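PDB 3D0W: YflH protein from Bacillus subtilis, which is a DUF3243-family protein of unknown function, a small all-helical chain that pairs with a second copy in the crystal and may act as a dimer. Local coordinates for the interface of chains A and B. Coordinates in Å, arbitrary orientation; residue numbers count along the deposited sequence, not the author numbering. Chains: chain A/B, YflH protein.

Contact 1: the interface of chains A and B. Residues chain A 81, 84-86, 89, 93; chain B 96, 99-100.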
loop_
_atom_site.group_PDB
_atom_site.type_symbol
_atom_site.label_atom_id
_atom_site.label_comp_id
_atom_site.label_asym_id
_atom_site.label_seq_id
_atom_site.Cartn_x
_atom_site.Cartn_y
_atom_site.Cartn_z
ATOM N N LEU A 81 1.461 -6.240 2.587
ATOM C CA LEU A 81 0.087 -5.932 2.984
ATOM C C LEU A 81 -0.799 -7.124 2.659
ATOM O O LEU A 81 -1.635 -7.526 3.460
ATOM C CB LEU A 81 -0.433 -4.690 2.234
ATOM C CG LEU A 81 0.060 -3.331 2.744
ATOM C CD1 LEU A 81 -0.331 -2.203 1.766
ATOM C CD2 LEU A 81 -0.557 -3.070 4.117
ATOM N N VAL A 84 -0.817 -10.126 5.119
ATOM C CA VAL A 84 -1.483 -10.033 6.417
ATOM C C VAL A 84 -2.969 -9.720 6.287
ATOM O O VAL A 84 -3.663 -9.551 7.293
ATOM C CB VAL A 84 -0.817 -8.961 7.339
ATOM C CG1 VAL A 84 0.592 -9.415 7.742
ATOM C CG2 VAL A 84 -0.743 -7.606 6.626
ATOM N N ALA A 85 -3.462 -9.666 5.051
ATOM C CA ALA A 85 -4.870 -9.350 4.793
ATOM C C ALA A 85 -5.820 -10.540 4.836
ATOM O O ALA A 85 -5.475 -11.624 4.368
ATOM C CB ALA A 85 -5.010 -8.653 3.417
ATOM N N ASP A 86 -7.016 -10.342 5.396
ATOM C CA ASP A 86 -8.003 -11.414 5.403
ATOM C C ASP A 86 -8.751 -11.281 4.075
ATOM O O ASP A 86 -8.485 -10.347 3.311
ATOM C CB ASP A 86 -8.960 -11.341 6.620
ATOM C CG ASP A 86 -9.782 -10.053 6.686
ATOM O OD1 ASP A 86 -10.303 -9.596 5.650
ATOM O OD2 ASP A 86 -9.927 -9.510 7.803
ATOM N N GLU A 89 -10.263 -7.796 3.350
ATOM C CA GLU A 89 -9.221 -6.789 3.179
ATOM C C GLU A 89 -8.514 -6.909 1.831
ATOM O O GLU A 89 -8.062 -5.907 1.273
ATOM C CB GLU A 89 -8.209 -6.885 4.320
ATOM C CG GLU A 89 -8.810 -6.546 5.694
ATOM C CD GLU A 89 -7.845 -6.800 6.835
ATOM O OE1 GLU A 89 -7.284 -7.917 6.896
ATOM O OE2 GLU A 89 -7.654 -5.889 7.672
ATOM N N LEU A 93 -8.418 -3.911 -0.785
ATOM C CA LEU A 93 -7.130 -3.361 -1.198
ATOM C C LEU A 93 -7.002 -3.400 -2.726
ATOM O O LEU A 93 -6.398 -2.505 -3.332
ATOM C CB LEU A 93 -5.970 -4.139 -0.568
ATOM C CG LEU A 93 -4.566 -3.691 -1.003
ATOM C CD1 LEU A 93 -4.305 -2.244 -0.578
ATOM C CD2 LEU A 93 -3.530 -4.614 -0.390
ATOM N N LEU B 96 -4.971 -2.313 8.342
ATOM C CA LEU B 96 -4.168 -3.311 7.640
ATOM C C LEU B 96 -2.676 -3.021 7.841
ATOM O O LEU B 96 -1.867 -3.942 8.024
ATOM C CB LEU B 96 -4.501 -3.285 6.146
ATOM C CG LEU B 96 -3.881 -4.351 5.253
ATOM C CD1 LEU B 96 -4.218 -5.726 5.808
ATOM C CD2 LEU B 96 -4.426 -4.199 3.834
ATOM N N LYS B 99 -1.264 -4.318 11.092
ATOM C CA LYS B 99 -0.957 -5.743 11.055
ATOM C C LYS B 99 0.357 -5.955 10.321
ATOM O O LYS B 99 1.130 -6.849 10.661
ATOM C CB LYS B 99 -2.085 -6.523 10.379
ATOM C CG LYS B 99 -3.409 -6.463 11.142
ATOM C CD LYS B 99 -4.385 -7.552 10.706
ATOM C CE LYS B 99 -4.752 -7.462 9.228
ATOM N NZ LYS B 99 -5.735 -8.539 8.825
ATOM N N LEU B 100 0.624 -5.127 9.317
ATOM C CA LEU B 100 1.884 -5.242 8.589
ATOM C C LEU B 100 3.023 -4.890 9.546
ATOM O O LEU B 100 4.020 -5.601 9.636
ATOM C CB LEU B 100 1.907 -4.292 7.379
ATOM C CG LEU B 100 3.230 -4.209 6.599
ATOM C CD1 LEU B 100 2.941 -3.935 5.139
ATOM C CD2 LEU B 100 4.130 -3.134 7.188
HETATM O O HOH W 1 -8.342 -9.270 10.080
#
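B:Leu96 and A:Leu81 meet at the apolar centre of this helix-to-helix patch, CG of B:Leu96 lying 3.7 Å from methyl CD2 of A:Leu81. CG of B:Leu96 is anti to its backbone N (chi1 -174°), and the branch CD1 comes down on A:Ala85, 3.8 Å from its CA, with CG2 of A:Val84 beside it. B:Leu100 adds its CD1 to the same A:Leu81 methyl. Farther out, A:Val84 packs its CG2 against the helix of B:Leu100 and its CB against CB of B:Lys99. The B:Lys99 chain then runs past A:Val84 and bends at chi3, carrying NZ to the rim. There it donates to the backbone O of A:Val84 at 2.8 Å, in the carbonyl plane, and forms a salt bridge with A:Glu89 OE1 at 2.6 Å, tip to tip on the syn lone pair. The anti lone pair of OE1 takes the N-H of A:Asp86, while A:Asp86 OD1 accepts from the N of A:Glu89, a capping box at the start of helix 87-101 that holds the carboxylate in place for the lysine. A water links NZ to A:Asp86 OD2. The patch joins the end of helix 73-84 and the start of helix 87-101 to the partner's helix 87-102, and probably steadies the two-fold pair.

Contact 2: the interface of chains A and B. Residues chain A 29, 100, 103; chain B 80, 83-84.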
loop_
_atom_site.group_PDB
_atom_site.type_symbol
_atom_site.label_atom_id
_atom_site.label_comp_id
_atom_site.label_asym_id
_atom_site.label_seq_id
_atom_site.Cartn_x
_atom_site.Cartn_y
_atom_site.Cartn_z
ATOM N N PHE A 29 7.355 5.227 -9.403
ATOM C CA PHE A 29 5.935 5.019 -9.149
ATOM C C PHE A 29 5.174 5.020 -10.465
ATOM O O PHE A 29 4.291 4.190 -10.685
ATOM C CB PHE A 29 5.359 6.104 -8.241
ATOM C CG PHE A 29 3.880 5.959 -8.012
ATOM C CD1 PHE A 29 3.390 4.966 -7.170
ATOM C CD2 PHE A 29 2.974 6.757 -8.706
ATOM C CE1 PHE A 29 2.007 4.764 -7.024
ATOM C CE2 PHE A 29 1.597 6.568 -8.571
ATOM C CZ PHE A 29 1.110 5.571 -7.732
ATOM N N LEU A 100 -6.230 3.714 -7.697
ATOM C CA LEU A 100 -4.902 4.299 -7.795
ATOM C C LEU A 100 -4.408 4.216 -9.239
ATOM O O LEU A 100 -3.872 5.188 -9.780
ATOM C CB LEU A 100 -3.937 3.589 -6.838
ATOM C CG LEU A 100 -2.436 3.878 -6.905
ATOM C CD1 LEU A 100 -1.806 3.555 -5.567
ATOM C CD2 LEU A 100 -1.783 3.056 -8.021
ATOM N N LYS A 103 -5.971 6.799 -11.625
ATOM C CA LYS A 103 -5.878 8.162 -11.114
ATOM C C LYS A 103 -5.371 9.138 -12.174
ATOM O O LYS A 103 -4.602 8.763 -13.057
ATOM C CB LYS A 103 -4.951 8.191 -9.897
ATOM C CG LYS A 103 -4.808 9.541 -9.211
ATOM C CD LYS A 103 -3.770 9.438 -8.096
ATOM C CE LYS A 103 -3.539 10.759 -7.382
ATOM N NZ LYS A 103 -4.722 11.175 -6.589
ATOM N N GLU B 80 -0.064 7.533 -2.168
ATOM C CA GLU B 80 -0.943 7.506 -3.336
ATOM C C GLU B 80 -2.233 6.755 -2.995
ATOM O O GLU B 80 -3.317 7.167 -3.397
ATOM C CB GLU B 80 -0.250 6.845 -4.538
ATOM C CG GLU B 80 0.823 7.715 -5.212
ATOM C CD GLU B 80 0.237 8.918 -5.940
ATOM O OE1 GLU B 80 -0.791 8.761 -6.631
ATOM O OE2 GLU B 80 0.812 10.021 -5.831
ATOM N N SER B 83 -4.426 9.001 -0.951
ATOM C CA SER B 83 -5.050 10.053 -1.761
ATOM C C SER B 83 -6.290 9.649 -2.572
ATOM O O SER B 83 -7.029 10.516 -3.044
ATOM C CB SER B 83 -4.015 10.669 -2.713
ATOM O OG SER B 83 -3.734 9.790 -3.790
ATOM N N VAL B 84 -6.522 8.356 -2.778
ATOM C CA VAL B 84 -7.715 7.946 -3.528
ATOM C C VAL B 84 -8.720 7.186 -2.671
ATOM O O VAL B 84 -9.729 6.696 -3.178
ATOM C CB VAL B 84 -7.376 7.053 -4.763
ATOM C CG1 VAL B 84 -6.547 7.849 -5.760
ATOM C CG2 VAL B 84 -6.645 5.777 -4.326
#
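A:Phe29 and B:Glu80 meet because each first torsion points its side chain across the interface: CG of A:Phe29 is anti to the backbone N (chi1 177°), and B:Glu80, with CG anti to its carbonyl carbon, bends at chi2 (-69°). The CG methylene of B:Glu80 thereby lies over one face of the ring, displaced toward the rim, 3.7 Å from the centroid in a CH-pi contact. The carboxylate is turned 41° from the ring plane instead of stacking flat on it. CB of B:Glu80 also touches methyl CD1 of A:Leu100 at 3.8 Å, the two side chains crossing at about a right angle. An alanine in place of A:Phe29 would probably leave the B:Glu80 methylene without its aromatic support, opening a gap and letting the carboxylate arm turn more freely. The A:Lys103 chain runs across B:Glu80, likewise nearly perpendicular, its CD 3.4 Å from B:Glu80 OE1. It is extended until chi4, where the bend takes NZ toward B:Ser83 OG, a weak hydrogen bond at 3.3 Å. A:Lys103 NZ stays 4.6 Å from B:Glu80 OE1, so any attraction between these charges would act without direct contact. B:Ser83 OG is itself anchored to the backbone O of B:Glu80 at 2.7 Å, and CG1 of B:Val84 backs the lysine chain. The patch sets the later part of the partner's helix 73-84 against helix 23-48, the C-terminal end of helix 87-101 and the tail after it, which carries A:Lys103.

Contact 3: the interface of chains A and B. Residues chain A 21, 25-26, 29, 74; chain B 70-73, 76.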
loop_
_atom_site.group_PDB
_atom_site.type_symbol
_atom_site.label_atom_id
_atom_site.label_comp_id
_atom_site.label_asym_id
_atom_site.label_seq_id
_atom_site.Cartn_x
_atom_site.Cartn_y
_atom_site.Cartn_z
ATOM N N ILE A 21 9.249 15.752 -3.692
ATOM C CA ILE A 21 9.463 14.361 -4.096
ATOM C C ILE A 21 10.530 14.262 -5.180
ATOM O O ILE A 21 10.400 14.862 -6.246
ATOM C CB ILE A 21 8.160 13.707 -4.640
ATOM C CG1 ILE A 21 7.061 13.717 -3.572
ATOM C CG2 ILE A 21 8.440 12.272 -5.064
ATOM C CD1 ILE A 21 6.499 15.089 -3.273
ATOM N N ILE A 25 11.827 8.868 -7.464
ATOM C CA ILE A 25 10.786 8.211 -6.673
ATOM C C ILE A 25 9.466 8.280 -7.431
ATOM O O ILE A 25 8.676 7.334 -7.407
ATOM C CB ILE A 25 10.634 8.862 -5.273
ATOM C CG1 ILE A 25 11.772 8.400 -4.359
ATOM C CG2 ILE A 25 9.300 8.463 -4.636
ATOM C CD1 ILE A 25 13.149 8.726 -4.874
ATOM N N LEU A 26 9.250 9.401 -8.111
ATOM C CA LEU A 26 8.049 9.616 -8.909
ATOM C C LEU A 26 8.062 8.707 -10.128
ATOM O O LEU A 26 7.095 7.996 -10.400
ATOM C CB LEU A 26 7.979 11.068 -9.384
ATOM C CG LEU A 26 7.577 12.147 -8.380
ATOM C CD1 LEU A 26 7.780 13.528 -9.003
ATOM C CD2 LEU A 26 6.125 11.946 -7.978
ATOM N N PHE A 29 7.355 5.227 -9.403
ATOM C CA PHE A 29 5.935 5.019 -9.149
ATOM C C PHE A 29 5.174 5.020 -10.465
ATOM O O PHE A 29 4.291 4.190 -10.685
ATOM C CB PHE A 29 5.359 6.104 -8.241
ATOM C CG PHE A 29 3.880 5.959 -8.012
ATOM C CD1 PHE A 29 3.390 4.966 -7.170
ATOM C CD2 PHE A 29 2.974 6.757 -8.706
ATOM C CE1 PHE A 29 2.007 4.764 -7.024
ATOM C CE2 PHE A 29 1.597 6.568 -8.571
ATOM C CZ PHE A 29 1.110 5.571 -7.732
ATOM N N GLU A 74 7.291 -0.202 -3.940
ATOM C CA GLU A 74 5.856 -0.274 -4.161
ATOM C C GLU A 74 5.394 -1.727 -4.061
ATOM O O GLU A 74 4.463 -2.062 -3.313
ATOM C CB GLU A 74 5.491 0.279 -5.548
ATOM C CG GLU A 74 5.477 1.805 -5.653
ATOM C CD GLU A 74 6.851 2.423 -5.879
ATOM O OE1 GLU A 74 7.873 1.702 -5.796
ATOM O OE2 GLU A 74 6.903 3.645 -6.136
ATOM N N PRO B 70 7.535 11.480 0.472
ATOM C CA PRO B 70 7.908 10.069 0.313
ATOM C C PRO B 70 9.406 9.943 0.034
ATOM O O PRO B 70 9.934 10.626 -0.844
ATOM C CB PRO B 70 7.061 9.620 -0.873
ATOM C CG PRO B 70 5.840 10.490 -0.759
ATOM C CD PRO B 70 6.434 11.839 -0.438
ATOM N N GLN B 71 10.069 9.062 0.779
ATOM C CA GLN B 71 11.508 8.835 0.657
ATOM C C GLN B 71 11.849 7.515 -0.029
ATOM O O GLN B 71 13.009 7.264 -0.374
ATOM C CB GLN B 71 12.137 8.859 2.049
ATOM C CG GLN B 71 11.926 10.170 2.781
ATOM C CD GLN B 71 12.765 11.292 2.207
ATOM O OE1 GLN B 71 13.992 11.256 2.284
ATOM N NE2 GLN B 71 12.111 12.291 1.624
ATOM N N ASN B 72 10.842 6.671 -0.212
ATOM C CA ASN B 72 11.018 5.374 -0.853
ATOM C C ASN B 72 9.696 4.938 -1.480
ATOM O O ASN B 72 8.665 5.584 -1.275
ATOM C CB ASN B 72 11.483 4.336 0.176
ATOM C CG ASN B 72 10.626 4.338 1.437
ATOM O OD1 ASN B 72 9.402 4.219 1.374
ATOM N ND2 ASN B 72 11.270 4.476 2.589
ATOM N N GLY B 73 9.738 3.849 -2.245
ATOM C CA GLY B 73 8.547 3.333 -2.901
ATOM C C GLY B 73 7.426 2.963 -1.946
ATOM O O GLY B 73 6.248 3.079 -2.298
HETATM N N MSE B 76 5.741 6.181 -1.011
HETATM C CA MSE B 76 5.135 6.741 -2.209
HETATM C C MSE B 76 3.817 6.000 -2.469
HETATM O O MSE B 76 2.790 6.619 -2.758
HETATM C CB MSE B 76 6.086 6.577 -3.400
HETATM C CG MSE B 76 5.610 7.224 -4.690
HETATM SE SE MSE B 76 5.361 9.136 -4.515
HETATM C CE MSE B 76 3.950 9.366 -5.814
#
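B:Pro70 and A:Ile21 touch where extended backbone at the proline (phi -63°, psi 131°) leads through B:Gln71 and B:Asn72 into helix 73-84, presenting this N-terminal approach to the start of helix 23-48 of chain A and to A:Ile21 just before it. The proline offers its ring CD to CG1 of A:Ile21 at 3.7 Å. One turn into the helix, B:Met76, modelled as selenomethionine, is the main side chain reaching across. Its CG is anti to the backbone N (chi1 -175°), and the bend at chi2 sends the selenium and terminal methyl along the apolar face of the opposing helix. CG rests 3.7 Å from CB of A:Phe29, the two side chains at roughly a right angle, while CG2 of A:Ile25 packs beside CB, CG and SE. Polar groups join the patch by van der Waals contact alone. The A:Glu74 chain bends at chi2, laying its carboxylate against B:Gly73, with CD 3.5 Å from CA. Its OE2 also lies at the edge of the A:Phe29 ring, in plane, within the same chain. An alanine in place of A:Glu74, lacking the carboxylate, would probably leave a gap beside B:Gly73 and the edge of the A:Phe29 ring without its neighbour. The lack of a side chain at B:Gly73 fits this close approach to the backbone. At the far end of the selenomethionine, methyl CE of B:Met76 lies 4.0 Å from CD2 of A:Leu26.

Contact 4: the interface of chains A and B. Residues chain A 32, 73-74, 77-78, 100; chain B 32, 73-74, 77-78, 100.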
loop_
_atom_site.group_PDB
_atom_site.type_symbol
_atom_site.label_atom_id
_atom_site.label_comp_id
_atom_site.label_asym_id
_atom_site.label_seq_id
_atom_site.Cartn_x
_atom_site.Cartn_y
_atom_site.Cartn_z
ATOM N N PHE A 32 5.628 1.774 -12.030
ATOM C CA PHE A 32 4.891 0.775 -11.261
ATOM C C PHE A 32 3.420 0.834 -11.671
ATOM O O PHE A 32 2.809 -0.176 -12.012
ATOM C CB PHE A 32 5.031 1.072 -9.764
ATOM C CG PHE A 32 4.026 0.357 -8.904
ATOM C CD1 PHE A 32 4.051 -1.029 -8.783
ATOM C CD2 PHE A 32 3.048 1.072 -8.219
ATOM C CE1 PHE A 32 3.115 -1.692 -7.991
ATOM C CE2 PHE A 32 2.109 0.419 -7.427
ATOM C CZ PHE A 32 2.145 -0.970 -7.313
ATOM N N GLY A 73 10.057 -0.741 -3.943
ATOM C CA GLY A 73 9.350 -0.497 -2.693
ATOM C C GLY A 73 7.840 -0.614 -2.802
ATOM O O GLY A 73 7.181 -1.061 -1.862
ATOM N N GLU A 74 7.291 -0.202 -3.940
ATOM C CA GLU A 74 5.856 -0.274 -4.161
ATOM C C GLU A 74 5.394 -1.727 -4.061
ATOM O O GLU A 74 4.463 -2.062 -3.313
ATOM C CB GLU A 74 5.491 0.279 -5.548
ATOM C CG GLU A 74 5.477 1.805 -5.653
ATOM C CD GLU A 74 6.851 2.423 -5.879
ATOM O OE1 GLU A 74 7.873 1.702 -5.796
ATOM O OE2 GLU A 74 6.903 3.645 -6.136
ATOM N N LEU A 77 5.817 -3.311 -0.475
ATOM C CA LEU A 77 4.737 -2.948 0.446
ATOM C C LEU A 77 3.451 -3.702 0.088
ATOM O O LEU A 77 2.780 -4.242 0.968
ATOM C CB LEU A 77 4.479 -1.434 0.412
ATOM C CG LEU A 77 3.349 -0.910 1.318
ATOM C CD1 LEU A 77 3.672 -1.232 2.757
ATOM C CD2 LEU A 77 3.194 0.607 1.153
ATOM N N LEU A 78 3.106 -3.756 -1.198
ATOM C CA LEU A 78 1.891 -4.448 -1.607
ATOM C C LEU A 78 1.867 -5.905 -1.192
ATOM O O LEU A 78 0.853 -6.391 -0.683
ATOM C CB LEU A 78 1.685 -4.379 -3.120
ATOM C CG LEU A 78 0.936 -3.173 -3.669
ATOM C CD1 LEU A 78 0.745 -3.349 -5.178
ATOM C CD2 LEU A 78 -0.430 -3.052 -2.958
ATOM N N LEU A 100 -6.230 3.714 -7.697
ATOM C CA LEU A 100 -4.902 4.299 -7.795
ATOM C C LEU A 100 -4.408 4.216 -9.239
ATOM O O LEU A 100 -3.872 5.188 -9.780
ATOM C CB LEU A 100 -3.937 3.589 -6.838
ATOM C CG LEU A 100 -2.436 3.878 -6.905
ATOM C CD1 LEU A 100 -1.806 3.555 -5.567
ATOM C CD2 LEU A 100 -1.783 3.056 -8.021
ATOM N N PHE B 32 11.594 1.182 6.730
ATOM C CA PHE B 32 10.255 1.745 6.642
ATOM C C PHE B 32 9.405 1.211 7.788
ATOM O O PHE B 32 8.723 1.973 8.479
ATOM C CB PHE B 32 9.620 1.357 5.305
ATOM C CG PHE B 32 8.150 1.650 5.218
ATOM C CD1 PHE B 32 7.685 2.958 5.142
ATOM C CD2 PHE B 32 7.226 0.610 5.219
ATOM C CE1 PHE B 32 6.316 3.227 5.065
ATOM C CE2 PHE B 32 5.852 0.866 5.142
ATOM C CZ PHE B 32 5.401 2.177 5.065
ATOM N N GLY B 73 9.738 3.849 -2.245
ATOM C CA GLY B 73 8.547 3.333 -2.901
ATOM C C GLY B 73 7.426 2.963 -1.946
ATOM O O GLY B 73 6.248 3.079 -2.298
ATOM N N GLU B 74 7.779 2.508 -0.745
ATOM C CA GLU B 74 6.769 2.141 0.250
ATOM C C GLU B 74 5.919 3.360 0.626
ATOM O O GLU B 74 4.689 3.311 0.598
ATOM C CB GLU B 74 7.425 1.574 1.520
ATOM C CG GLU B 74 7.923 0.139 1.404
ATOM C CD GLU B 74 9.334 0.017 0.835
ATOM O OE1 GLU B 74 9.937 1.038 0.443
ATOM O OE2 GLU B 74 9.839 -1.118 0.788
ATOM N N LEU B 77 3.843 4.675 -2.360
ATOM C CA LEU B 77 2.627 3.899 -2.589
ATOM C C LEU B 77 1.571 4.211 -1.534
ATOM O O LEU B 77 0.404 4.400 -1.864
ATOM C CB LEU B 77 2.913 2.393 -2.575
ATOM C CG LEU B 77 1.658 1.511 -2.718
ATOM C CD1 LEU B 77 1.003 1.750 -4.079
ATOM C CD2 LEU B 77 2.036 0.043 -2.557
ATOM N N LEU B 78 1.972 4.254 -0.266
ATOM C CA LEU B 78 1.019 4.550 0.807
ATOM C C LEU B 78 0.348 5.905 0.619
ATOM O O LEU B 78 -0.860 6.031 0.795
ATOM C CB LEU B 78 1.705 4.532 2.171
ATOM C CG LEU B 78 1.685 3.225 2.957
ATOM C CD1 LEU B 78 2.443 3.419 4.273
ATOM C CD2 LEU B 78 0.240 2.815 3.227
ATOM N N LEU B 100 0.624 -5.127 9.317
ATOM C CA LEU B 100 1.884 -5.242 8.589
ATOM C C LEU B 100 3.023 -4.890 9.546
ATOM O O LEU B 100 4.020 -5.601 9.636
ATOM C CB LEU B 100 1.907 -4.292 7.379
ATOM C CG LEU B 100 3.230 -4.209 6.599
ATOM C CD1 LEU B 100 2.941 -3.935 5.139
ATOM C CD2 LEU B 100 4.130 -3.134 7.188
#
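A:Phe32 and B:Leu77 meet at about a right angle, ring atom CE2 lying 3.8 Å from methyl CD1. One face of the A:Phe32 ring carries CB of A:Glu74 over its centre, 3.5 Å above the plane, and A:Leu78 CD1 sits in plane at the edge. The B:Phe32 ring has the matching neighbours, B:Glu74 CB over one face and B:Leu78 CD1 at the edge, and its CE2 meets A:Leu77 CD1. Contacts within its own chain thus help to position each ring for the partner's leucine. Both Leu77 side chains have CG anti to the backbone N (179° in chain A), which directs their branches across the two-fold. CD1 of A:Leu77 also touches CD1 of B:Leu100 at 3.7 Å, while CD2 packs against CG of B:Leu78. CD2 of A:Leu77 and CD2 of B:Leu77 meet at 3.9 Å, close to the symmetry axis. Along the same axis the CA atoms of A:Gly73 and B:Gly73 come to 3.9 Å, and B:Glu74 lays its carboxylate against A:Gly73. A:Glu74 OE1 and B:Glu74 OE1 stay 6.6 Å apart, not in contact, though like charges might still disfavour each other somewhat. This centre pairs the two copies of helix 73-84, with helices 23-48 and 87-101 of chain A and their chain B counterparts flanking it.

Helix 73-84 contributes to all four contacts. Contact 4 lies on the two-fold, about 8 Å from contact 3, 11 Å from contact 2 and 13 Å from contact 1, between centres of C-alpha atoms. It shares A:Glu74 and B:Gly73 with contact 3, A:Leu100 with contact 2 and B:Leu100 with contact 1. A:Phe29 joins contacts 2 and 3, about 12 Å apart, while contact 1 lies 18 Å from contact 2 and 21 Å from contact 3. Symmetry repeats contacts 1 to 3 with chains exchanged; contact 4 contains its own twin. This mainly apolar interface with a charged rim suggests a dimer, although the structure alone does not prove it.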